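Local coordinates for protein vaginolysin (Gardnerella vaginalis, PDB 5IMY) that probably acts as a cholesterol-binding, pore-forming toxin that lyses host cells, as a secreted member of the cholesterol-dependent cytolysin family, at residues Y28-I39 with L242-P253; L301-I310 with C322-L332. All coordinates share one frame; numbering follows the deposited sequence.

Contact 1 of 2, residues Y28-I39 with L242-P253; sequences YLWDLQYDKTNI and LKNRGVDNKRPP
Tyr-28 makes the direct hydrogen bond of this contact. Its OH donates to Val-247 O at 2.5 Å, in the carbonyl plane and on a lone pair. The tyrosine CG lies anti to the backbone N (chi1 175°), which swings the ring across to the turn after helix 240-243. A Schellman motif with Gly-246 at C-prime ends that helix. A water 2.8 Å from Tyr-34 OH donates to Pro-253 O at 2.9 Å.

Tyr-34 CG lies between the backbone N and the carbonyl carbon (chi1 50°), which turns the ring to Pro-252. Pro-252 CG makes a CH-pi contact over one face, 3.4 Å from the Tyr-34 centroid.

Most of the remaining packing is apolar. Leu-32 CD1 meets Pro-253 CD tip to tip at 3.5 Å. Leu-32 CD2 lies over a face of the Tyr-28 ring and rests on the backbone at Asn-249, which packs beside Gln-33. Ile-39 CG1 approaches Pro-252 CD at 3.8 Å. Leu-29 CD2 meets Leu-242 CD2 at 3.9 Å.

The contact joins the chain leaving helix 22-30 to the loop before strand 253-261. Pro-252 and Pro-253 make backbone hydrogen bonds with Ala-97 and Val-355.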
loop_
_atom_site.group_PDB
_atom_site.type_symbol
_atom_site.label_atom_id
_atom_site.label_comp_id
_atom_site.label_asym_id
_atom_site.label_seq_id
_atom_site.Cartn_x
_atom_site.Cartn_y
_atom_site.Cartn_z
ATOM N N TYR A 28 -9.881 -54.468 17.383
ATOM C CA TYR A 28 -10.732 -53.701 16.480
ATOM C C TYR A 28 -10.543 -52.202 16.683
ATOM O O TYR A 28 -10.453 -51.447 15.708
ATOM C CB TYR A 28 -12.196 -54.089 16.682
ATOM C CG TYR A 28 -13.160 -53.260 15.868
ATOM C CD1 TYR A 28 -13.236 -53.404 14.490
ATOM C CD2 TYR A 28 -13.996 -52.334 16.476
ATOM C CE1 TYR A 28 -14.114 -52.647 13.738
ATOM C CE2 TYR A 28 -14.880 -51.573 15.735
ATOM C CZ TYR A 28 -14.934 -51.734 14.365
ATOM O OH TYR A 28 -15.811 -50.981 13.619
ATOM N N LEU A 29 -10.475 -51.752 17.937
ATOM C CA LEU A 29 -10.307 -50.327 18.199
ATOM C C LEU A 29 -8.896 -49.857 17.872
ATOM O O LEU A 29 -8.708 -48.707 17.461
ATOM C CB LEU A 29 -10.643 -50.018 19.658
ATOM C CG LEU A 29 -12.040 -50.430 20.132
ATOM C CD1 LEU A 29 -12.256 -50.001 21.576
ATOM C CD2 LEU A 29 -13.127 -49.856 19.234
ATOM N N TRP A 30 -7.896 -50.724 18.046
ATOM C CA TRP A 30 -6.522 -50.349 17.725
ATOM C C TRP A 30 -6.285 -50.302 16.223
ATOM O O TRP A 30 -5.495 -49.478 15.748
ATOM C CB TRP A 30 -5.544 -51.331 18.370
ATOM C CG TRP A 30 -5.250 -51.073 19.818
ATOM C CD1 TRP A 30 -5.236 -49.864 20.453
ATOM C CD2 TRP A 30 -4.927 -52.051 20.811
ATOM N NE1 TRP A 30 -4.918 -50.031 21.778
ATOM C CE2 TRP A 30 -4.727 -51.365 22.025
ATOM C CE3 TRP A 30 -4.785 -53.443 20.792
ATOM C CZ2 TRP A 30 -4.394 -52.021 23.208
ATOM C CZ3 TRP A 30 -4.453 -54.092 21.967
ATOM C CH2 TRP A 30 -4.263 -53.382 23.158
ATOM N N ASP A 31 -6.948 -51.169 15.462
ATOM C CA ASP A 31 -6.703 -51.300 14.033
ATOM C C ASP A 31 -7.604 -50.407 13.188
ATOM O O ASP A 31 -7.616 -50.550 11.960
ATOM C CB ASP A 31 -6.869 -52.760 13.606
ATOM C CG ASP A 31 -5.906 -53.688 14.317
ATOM O OD1 ASP A 31 -4.961 -53.187 14.964
ATOM O OD2 ASP A 31 -6.089 -54.921 14.224
ATOM N N LEU A 32 -8.359 -49.502 13.806
ATOM C CA LEU A 32 -9.089 -48.505 13.037
ATOM C C LEU A 32 -8.108 -47.627 12.272
ATOM O O LEU A 32 -7.088 -47.190 12.811
ATOM C CB LEU A 32 -9.955 -47.644 13.958
ATOM C CG LEU A 32 -11.110 -48.336 14.684
ATOM C CD1 LEU A 32 -11.620 -47.444 15.803
ATOM C CD2 LEU A 32 -12.236 -48.684 13.723
ATOM N N GLN A 33 -8.417 -47.374 11.002
ATOM C CA GLN A 33 -7.553 -46.600 10.117
ATOM C C GLN A 33 -8.297 -45.352 9.664
ATOM O O GLN A 33 -9.200 -45.433 8.824
ATOM C CB GLN A 33 -7.123 -47.433 8.913
ATOM C CG GLN A 33 -5.833 -48.201 9.113
ATOM C CD GLN A 33 -5.549 -49.150 7.968
ATOM O OE1 GLN A 33 -6.367 -50.009 7.641
ATOM N NE2 GLN A 33 -4.387 -48.993 7.345
ATOM N N TYR A 34 -7.910 -44.199 10.205
ATOM C CA TYR A 34 -8.465 -42.927 9.775
ATOM C C TYR A 34 -7.376 -41.867 9.812
ATOM O O TYR A 34 -6.336 -42.029 10.455
ATOM C CB TYR A 34 -9.651 -42.497 10.650
ATOM C CG TYR A 34 -9.371 -42.551 12.133
ATOM C CD1 TYR A 34 -8.938 -41.424 12.822
ATOM C CD2 TYR A 34 -9.541 -43.730 12.845
ATOM C CE1 TYR A 34 -8.683 -41.471 14.179
ATOM C CE2 TYR A 34 -9.290 -43.789 14.201
ATOM C CZ TYR A 34 -8.861 -42.656 14.865
ATOM O OH TYR A 34 -8.609 -42.710 16.218
ATOM N N ASP A 35 -7.624 -40.781 9.085
ATOM C CA ASP A 35 -6.745 -39.615 9.080
ATOM C C ASP A 35 -7.275 -38.659 10.142
ATOM O O ASP A 35 -8.268 -37.960 9.920
ATOM C CB ASP A 35 -6.715 -38.981 7.694
ATOM C CG ASP A 35 -6.206 -37.550 7.708
ATOM O OD1 ASP A 35 -6.546 -36.792 6.775
ATOM O OD2 ASP A 35 -5.468 -37.178 8.645
ATOM N N LYS A 36 -6.619 -38.628 11.307
ATOM C CA LYS A 36 -7.213 -37.929 12.442
ATOM C C LYS A 36 -7.406 -36.439 12.188
ATOM O O LYS A 36 -8.038 -35.773 13.016
ATOM C CB LYS A 36 -6.387 -38.072 13.727
ATOM C CG LYS A 36 -5.201 -39.037 13.704
ATOM C CD LYS A 36 -4.441 -39.000 15.032
ATOM C CE LYS A 36 -4.047 -37.576 15.415
ATOM N NZ LYS A 36 -3.573 -36.763 14.255
ATOM N N THR A 37 -6.878 -35.887 11.093
ATOM C CA THR A 37 -7.116 -34.476 10.797
ATOM C C THR A 37 -8.391 -34.289 9.979
ATOM O O THR A 37 -9.345 -33.659 10.443
ATOM C CB THR A 37 -5.922 -33.861 10.058
ATOM O OG1 THR A 37 -4.716 -34.116 10.785
ATOM C CG2 THR A 37 -6.122 -32.354 9.927
ATOM N N ASN A 38 -8.421 -34.827 8.758
ATOM C CA ASN A 38 -9.581 -34.624 7.897
ATOM C C ASN A 38 -10.843 -35.273 8.449
ATOM O O ASN A 38 -11.936 -34.969 7.958
ATOM C CB ASN A 38 -9.300 -35.156 6.491
ATOM C CG ASN A 38 -8.493 -34.182 5.653
ATOM O OD1 ASN A 38 -9.053 -33.323 4.972
ATOM N ND2 ASN A 38 -7.172 -34.308 5.703
ATOM N N ILE A 39 -10.726 -36.147 9.450
ATOM C CA ILE A 39 -11.914 -36.791 9.997
ATOM C C ILE A 39 -12.771 -35.784 10.753
ATOM O O ILE A 39 -13.995 -35.940 10.835
ATOM C CB ILE A 39 -11.514 -37.982 10.890
ATOM C CG1 ILE A 39 -12.727 -38.870 11.182
ATOM C CG2 ILE A 39 -10.900 -37.504 12.204
ATOM C CD1 ILE A 39 -13.247 -39.619 9.970
ATOM N N LEU A 242 -20.040 -52.586 18.258
ATOM C CA LEU A 242 -19.708 -51.227 17.857
ATOM C C LEU A 242 -19.767 -51.053 16.343
ATOM O O LEU A 242 -20.332 -50.069 15.854
ATOM C CB LEU A 242 -18.318 -50.859 18.388
ATOM C CG LEU A 242 -18.245 -50.398 19.849
ATOM C CD1 LEU A 242 -19.206 -51.165 20.752
ATOM C CD2 LEU A 242 -16.824 -50.549 20.353
ATOM N N LYS A 243 -19.184 -51.995 15.595
ATOM C CA LYS A 243 -19.291 -51.987 14.139
ATOM C C LYS A 243 -20.719 -51.682 13.708
ATOM O O LYS A 243 -20.962 -50.760 12.922
ATOM C CB LYS A 243 -18.828 -53.338 13.585
ATOM C CG LYS A 243 -19.117 -53.587 12.107
ATOM C CD LYS A 243 -18.138 -52.864 11.197
ATOM C CE LYS A 243 -18.236 -53.378 9.766
ATOM N NZ LYS A 243 -17.985 -54.847 9.665
ATOM N N ASN A 244 -21.674 -52.458 14.213
ATOM C CA ASN A 244 -23.079 -52.096 14.101
ATOM C C ASN A 244 -23.352 -51.002 15.123
ATOM O O ASN A 244 -23.107 -51.201 16.316
ATOM C CB ASN A 244 -23.986 -53.301 14.345
ATOM C CG ASN A 244 -23.336 -54.616 13.959
ATOM O OD1 ASN A 244 -23.314 -54.995 12.788
ATOM N ND2 ASN A 244 -22.809 -55.325 14.951
ATOM N N ARG A 245 -23.862 -49.863 14.649
ATOM C CA ARG A 245 -24.001 -48.604 15.386
ATOM C C ARG A 245 -23.170 -47.526 14.705
ATOM O O ARG A 245 -23.309 -46.340 15.016
ATOM C CB ARG A 245 -23.586 -48.700 16.857
ATOM C CG ARG A 245 -24.622 -49.374 17.746
ATOM C CD ARG A 245 -24.197 -49.330 19.199
ATOM N NE ARG A 245 -25.031 -50.194 20.025
ATOM C CZ ARG A 245 -26.305 -49.948 20.315
ATOM N NH1 ARG A 245 -26.902 -48.861 19.842
ATOM N NH2 ARG A 245 -26.985 -50.795 21.074
ATOM N N GLY A 246 -22.297 -47.930 13.787
ATOM C CA GLY A 246 -21.529 -46.979 13.013
ATOM C C GLY A 246 -20.245 -46.513 13.653
ATOM O O GLY A 246 -19.817 -45.381 13.401
ATOM N N VAL A 247 -19.617 -47.342 14.480
ATOM C CA VAL A 247 -18.315 -47.031 15.067
ATOM C C VAL A 247 -17.277 -47.797 14.256
ATOM O O VAL A 247 -17.003 -48.970 14.518
ATOM C CB VAL A 247 -18.255 -47.384 16.555
ATOM C CG1 VAL A 247 -16.928 -46.932 17.148
ATOM C CG2 VAL A 247 -19.417 -46.746 17.301
ATOM N N ASP A 248 -16.702 -47.124 13.262
ATOM C CA ASP A 248 -15.708 -47.715 12.384
ATOM C C ASP A 248 -14.741 -46.611 11.974
ATOM O O ASP A 248 -14.851 -45.464 12.423
ATOM C CB ASP A 248 -16.372 -48.377 11.172
ATOM C CG ASP A 248 -17.366 -47.464 10.479
ATOM O OD1 ASP A 248 -17.770 -46.452 11.087
ATOM O OD2 ASP A 248 -17.748 -47.763 9.328
ATOM N N ASN A 249 -13.785 -46.957 11.110
ATOM C CA ASN A 249 -12.786 -45.972 10.710
ATOM C C ASN A 249 -13.389 -44.794 9.957
ATOM O O ASN A 249 -12.698 -43.787 9.772
ATOM C CB ASN A 249 -11.680 -46.609 9.858
ATOM C CG ASN A 249 -12.140 -47.828 9.086
ATOM O OD1 ASN A 249 -13.271 -47.886 8.603
ATOM N ND2 ASN A 249 -11.257 -48.816 8.972
ATOM N N LYS A 250 -14.647 -44.884 9.526
ATOM C CA LYS A 250 -15.324 -43.719 8.967
ATOM C C LYS A 250 -15.832 -42.783 10.057
ATOM O O LYS A 250 -15.970 -41.578 9.820
ATOM C CB LYS A 250 -16.491 -44.158 8.083
ATOM C CG LYS A 250 -16.114 -44.410 6.629
ATOM C CD LYS A 250 -17.301 -44.182 5.706
ATOM C CE LYS A 250 -17.628 -42.698 5.562
ATOM N NZ LYS A 250 -19.049 -42.471 5.182
ATOM N N ARG A 251 -16.123 -43.317 11.240
ATOM C CA ARG A 251 -16.593 -42.523 12.376
ATOM C C ARG A 251 -15.979 -43.110 13.636
ATOM O O ARG A 251 -16.640 -43.829 14.394
ATOM C CB ARG A 251 -18.121 -42.517 12.452
ATOM C CG ARG A 251 -18.782 -41.763 11.307
ATOM C CD ARG A 251 -20.192 -42.247 11.049
ATOM N NE ARG A 251 -20.215 -43.656 10.664
ATOM C CZ ARG A 251 -21.165 -44.225 9.929
ATOM N NH1 ARG A 251 -22.186 -43.508 9.475
ATOM N NH2 ARG A 251 -21.089 -45.516 9.639
ATOM N N PRO A 252 -14.704 -42.831 13.887
ATOM C CA PRO A 252 -14.010 -43.477 15.005
ATOM C C PRO A 252 -14.554 -43.001 16.340
ATOM O O PRO A 252 -15.263 -41.986 16.406
ATOM C CB PRO A 252 -12.546 -43.048 14.817
ATOM C CG PRO A 252 -12.464 -42.498 13.431
ATOM C CD PRO A 252 -13.809 -41.942 13.131
ATOM N N PRO A 253 -14.245 -43.707 17.423
ATOM C CA PRO A 253 -14.708 -43.290 18.748
ATOM C C PRO A 253 -13.756 -42.335 19.451
ATOM O O PRO A 253 -12.533 -42.410 19.321
ATOM C CB PRO A 253 -14.797 -44.621 19.509
ATOM C CG PRO A 253 -13.753 -45.470 18.880
ATOM C CD PRO A 253 -13.676 -45.065 17.438
HETATM O O HOH W 1 -10.409 -43.946 18.017
#

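Contact 2 of 2, residues L301-I310 with C322-L332; sequences LQNTSVCAVI and CTGNIDTLKAL. Unlike the reference sequence in segment 301-310: Cys-307 (reference Thr). Unlike the reference sequence in segment 322-332: Cys-322 (reference Ile).
Two peptides meet Val-306. Its N donates to Gly-324 O at 2.7 Å from above the carbonyl plane, 56° out of it and not on a lone pair. Its CG2 lies against the Asn-325 peptide, 3.5 Å from Asn-325 C. The Asn-325 side-chain amide is also met from above: Thr-328 N donates to Asn-325 OD1 at 3.2 Å. These two residues form a capping box that starts helix 326-335.

Cys-307 SG and Cys-322 SG form a disulfide of 2.0 Å with chi3 80°.

Apolar side chains pack between segment 301-310 and the helix. Val-306 CG1 lies anti to the backbone N (chi1 165°), with CG2 beside that N. CG1 meets Leu-329 CB, and CG2 reaches Ile-326 CD1. Leu-301 and Ile-326 cross obliquely. Ala-308 CB touches Leu-332 CD1 at 3.8 Å, and Ile-310 CD1 touches Leu-332 CD2 at 4.1 Å.

Strand 305-311 pairs with strand 263-271 through its other edge. In cholesterol-dependent cytolysins a short strand and helix shield this edge in the soluble monomer and move aside during oligomerisation. Here loop 322-325 and helix 326-335 probably take that place. The disulfide, between two residues that differ from the reference sequence, would probably restrain such an opening.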
loop_
_atom_site.group_PDB
_atom_site.type_symbol
_atom_site.label_atom_id
_atom_site.label_comp_id
_atom_site.label_asym_id
_atom_site.label_seq_id
_atom_site.Cartn_x
_atom_site.Cartn_y
_atom_site.Cartn_z
ATOM N N LEU A 301 -10.105 3.948 23.298
ATOM C CA LEU A 301 -10.811 3.203 24.331
ATOM C C LEU A 301 -11.840 4.043 25.078
ATOM O O LEU A 301 -12.692 3.475 25.769
ATOM C CB LEU A 301 -9.800 2.600 25.310
ATOM C CG LEU A 301 -8.822 1.595 24.680
ATOM C CD1 LEU A 301 -7.832 1.090 25.709
ATOM C CD2 LEU A 301 -9.554 0.417 24.041
ATOM N N GLN A 302 -11.793 5.374 24.961
ATOM C CA GLN A 302 -12.903 6.189 25.442
ATOM C C GLN A 302 -14.094 6.151 24.495
ATOM O O GLN A 302 -15.165 6.650 24.853
ATOM C CB GLN A 302 -12.498 7.659 25.628
ATOM C CG GLN A 302 -11.089 7.920 26.132
ATOM C CD GLN A 302 -10.858 7.439 27.553
ATOM O OE1 GLN A 302 -9.879 6.749 27.833
ATOM N NE2 GLN A 302 -11.744 7.822 28.462
ATOM N N ASN A 303 -13.925 5.595 23.295
ATOM C CA ASN A 303 -14.989 5.517 22.302
ATOM C C ASN A 303 -15.366 4.080 21.968
ATOM O O ASN A 303 -16.051 3.848 20.964
ATOM C CB ASN A 303 -14.574 6.255 21.026
ATOM C CG ASN A 303 -15.120 7.665 20.967
ATOM O OD1 ASN A 303 -16.260 7.883 20.553
ATOM N ND2 ASN A 303 -14.312 8.632 21.381
ATOM N N THR A 304 -14.945 3.115 22.780
ATOM C CA THR A 304 -15.198 1.703 22.521
ATOM C C THR A 304 -16.407 1.266 23.341
ATOM O O THR A 304 -16.340 1.198 24.573
ATOM C CB THR A 304 -13.970 0.863 22.864
ATOM O OG1 THR A 304 -12.851 1.310 22.090
ATOM C CG2 THR A 304 -14.226 -0.612 22.577
ATOM N N SER A 305 -17.511 0.978 22.657
ATOM C CA SER A 305 -18.652 0.357 23.313
ATOM C C SER A 305 -18.349 -1.112 23.578
ATOM O O SER A 305 -17.700 -1.783 22.771
ATOM C CB SER A 305 -19.903 0.488 22.446
ATOM O OG SER A 305 -21.083 0.402 23.223
ATOM N N VAL A 306 -18.813 -1.610 24.721
ATOM C CA VAL A 306 -18.575 -2.989 25.133
ATOM C C VAL A 306 -19.917 -3.651 25.405
ATOM O O VAL A 306 -20.733 -3.125 26.170
ATOM C CB VAL A 306 -17.661 -3.065 26.371
ATOM C CG1 VAL A 306 -17.713 -4.453 27.013
ATOM C CG2 VAL A 306 -16.230 -2.730 25.980
ATOM N N CYS A 307 -20.138 -4.806 24.780
ATOM C CA CYS A 307 -21.375 -5.566 24.909
ATOM C C CYS A 307 -21.002 -7.002 25.243
ATOM O O CYS A 307 -20.376 -7.685 24.426
ATOM C CB CYS A 307 -22.191 -5.482 23.614
ATOM S SG CYS A 307 -23.510 -6.705 23.392
ATOM N N ALA A 308 -21.374 -7.452 26.441
ATOM C CA ALA A 308 -20.931 -8.737 26.974
ATOM C C ALA A 308 -22.142 -9.562 27.368
ATOM O O ALA A 308 -22.943 -9.120 28.194
ATOM C CB ALA A 308 -20.023 -8.544 28.190
ATOM N N VAL A 309 -22.264 -10.761 26.806
ATOM C CA VAL A 309 -23.301 -11.709 27.195
ATOM C C VAL A 309 -22.623 -12.878 27.894
ATOM O O VAL A 309 -21.664 -13.457 27.370
ATOM C CB VAL A 309 -24.137 -12.182 25.991
ATOM C CG1 VAL A 309 -24.540 -10.988 25.143
ATOM C CG2 VAL A 309 -23.395 -13.228 25.153
ATOM N N ILE A 310 -23.114 -13.210 29.078
ATOM C CA ILE A 310 -22.526 -14.248 29.915
ATOM C C ILE A 310 -23.415 -15.480 29.852
ATOM O O ILE A 310 -24.647 -15.373 29.791
ATOM C CB ILE A 310 -22.350 -13.738 31.358
ATOM C CG1 ILE A 310 -21.513 -12.451 31.344
ATOM C CG2 ILE A 310 -21.679 -14.793 32.226
ATOM C CD1 ILE A 310 -21.511 -11.685 32.643
ATOM N N CYS A 322 -27.351 -4.483 26.523
ATOM C CA CYS A 322 -25.953 -4.368 26.129
ATOM C C CYS A 322 -25.515 -2.914 26.025
ATOM O O CYS A 322 -26.016 -2.149 25.193
ATOM C CB CYS A 322 -25.686 -5.108 24.814
ATOM S SG CYS A 322 -24.632 -6.557 25.076
ATOM N N THR A 323 -24.577 -2.535 26.891
ATOM C CA THR A 323 -24.020 -1.191 26.947
ATOM C C THR A 323 -22.911 -1.166 27.988
ATOM O O THR A 323 -23.083 -1.679 29.098
ATOM C CB THR A 323 -25.092 -0.149 27.285
ATOM O OG1 THR A 323 -24.465 1.020 27.825
ATOM C CG2 THR A 323 -26.101 -0.697 28.295
ATOM N N GLY A 324 -21.770 -0.587 27.642
ATOM C CA GLY A 324 -20.655 -0.549 28.563
ATOM C C GLY A 324 -19.395 -0.084 27.870
ATOM O O GLY A 324 -19.375 0.180 26.665
ATOM N N ASN A 325 -18.336 0.012 28.673
ATOM C CA ASN A 325 -17.027 0.427 28.188
ATOM C C ASN A 325 -15.959 -0.515 28.727
ATOM O O ASN A 325 -16.284 -1.539 29.333
ATOM C CB ASN A 325 -16.740 1.872 28.603
ATOM C CG ASN A 325 -17.114 2.143 30.044
ATOM O OD1 ASN A 325 -16.583 1.518 30.961
ATOM N ND2 ASN A 325 -18.030 3.079 30.252
ATOM N N ILE A 326 -14.684 -0.184 28.512
ATOM C CA ILE A 326 -13.609 -1.051 28.985
ATOM C C ILE A 326 -13.719 -1.275 30.486
ATOM O O ILE A 326 -13.351 -2.343 30.990
ATOM C CB ILE A 326 -12.239 -0.459 28.597
ATOM C CG1 ILE A 326 -12.115 -0.341 27.071
ATOM C CG2 ILE A 326 -11.098 -1.306 29.160
ATOM C CD1 ILE A 326 -12.236 -1.663 26.318
ATOM N N ASP A 327 -14.232 -0.289 31.227
ATOM C CA ASP A 327 -14.378 -0.462 32.669
ATOM C C ASP A 327 -15.513 -1.421 33.009
ATOM O O ASP A 327 -15.460 -2.095 34.043
ATOM C CB ASP A 327 -14.595 0.892 33.347
ATOM C CG ASP A 327 -13.291 1.605 33.656
ATOM O OD1 ASP A 327 -12.270 0.920 33.880
ATOM O OD2 ASP A 327 -13.287 2.855 33.676
ATOM N N THR A 328 -16.547 -1.494 32.166
ATOM C CA THR A 328 -17.547 -2.545 32.323
ATOM C C THR A 328 -16.898 -3.916 32.191
ATOM O O THR A 328 -17.124 -4.809 33.015
ATOM C CB THR A 328 -18.661 -2.376 31.285
ATOM O OG1 THR A 328 -19.436 -1.211 31.595
ATOM C CG2 THR A 328 -19.581 -3.604 31.247
ATOM N N LEU A 329 -16.083 -4.095 31.151
ATOM C CA LEU A 329 -15.380 -5.357 30.952
ATOM C C LEU A 329 -14.539 -5.718 32.170
ATOM O O LEU A 329 -14.676 -6.810 32.731
ATOM C CB LEU A 329 -14.501 -5.263 29.704
ATOM C CG LEU A 329 -13.570 -6.443 29.414
ATOM C CD1 LEU A 329 -14.348 -7.608 28.827
ATOM C CD2 LEU A 329 -12.446 -6.008 28.490
ATOM N N LYS A 330 -13.661 -4.805 32.596
ATOM C CA LYS A 330 -12.711 -5.130 33.653
ATOM C C LYS A 330 -13.400 -5.457 34.971
ATOM O O LYS A 330 -12.821 -6.171 35.798
ATOM C CB LYS A 330 -11.722 -3.977 33.838
ATOM C CG LYS A 330 -10.969 -3.623 32.564
ATOM C CD LYS A 330 -9.512 -3.276 32.822
ATOM C CE LYS A 330 -8.704 -4.503 33.219
ATOM N NZ LYS A 330 -7.243 -4.304 33.000
ATOM N N ALA A 331 -14.619 -4.959 35.189
ATOM C CA ALA A 331 -15.374 -5.368 36.367
ATOM C C ALA A 331 -15.874 -6.801 36.227
ATOM O O ALA A 331 -15.768 -7.597 37.166
ATOM C CB ALA A 331 -16.545 -4.413 36.600
ATOM N N LEU A 332 -16.417 -7.148 35.057
ATOM C CA LEU A 332 -16.897 -8.509 34.836
ATOM C C LEU A 332 -15.771 -9.526 34.955
ATOM O O LEU A 332 -15.999 -10.651 35.414
ATOM C CB LEU A 332 -17.563 -8.613 33.463
ATOM C CG LEU A 332 -18.823 -7.763 33.265
ATOM C CD1 LEU A 332 -19.268 -7.800 31.812
ATOM C CD2 LEU A 332 -19.947 -8.232 34.178
#

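In the fold
Contacts 1 and 2 share no helix or strand. Their centres lie about 45 Å apart, with nearest atoms about 28 Å apart. Contact 1 is remote in the fold: its centre lies about 35 Å from the centre of the chain, and it joins pieces far apart in sequence. The centre of contact 2 lies about 14 Å from the chain centre, and it joins near neighbours in sequence. Both are partly buried. Loops and turns dominate contact 1, which relies on tyrosine rings, prolines, one direct hydroxyl-to-carbonyl bond and a water bridge. In contact 2 strand-to-helix aliphatic packing combines with a disulfide and a backbone hydrogen bond. A large antiparallel sheet connects them indirectly through strands 253-261 and 305-311.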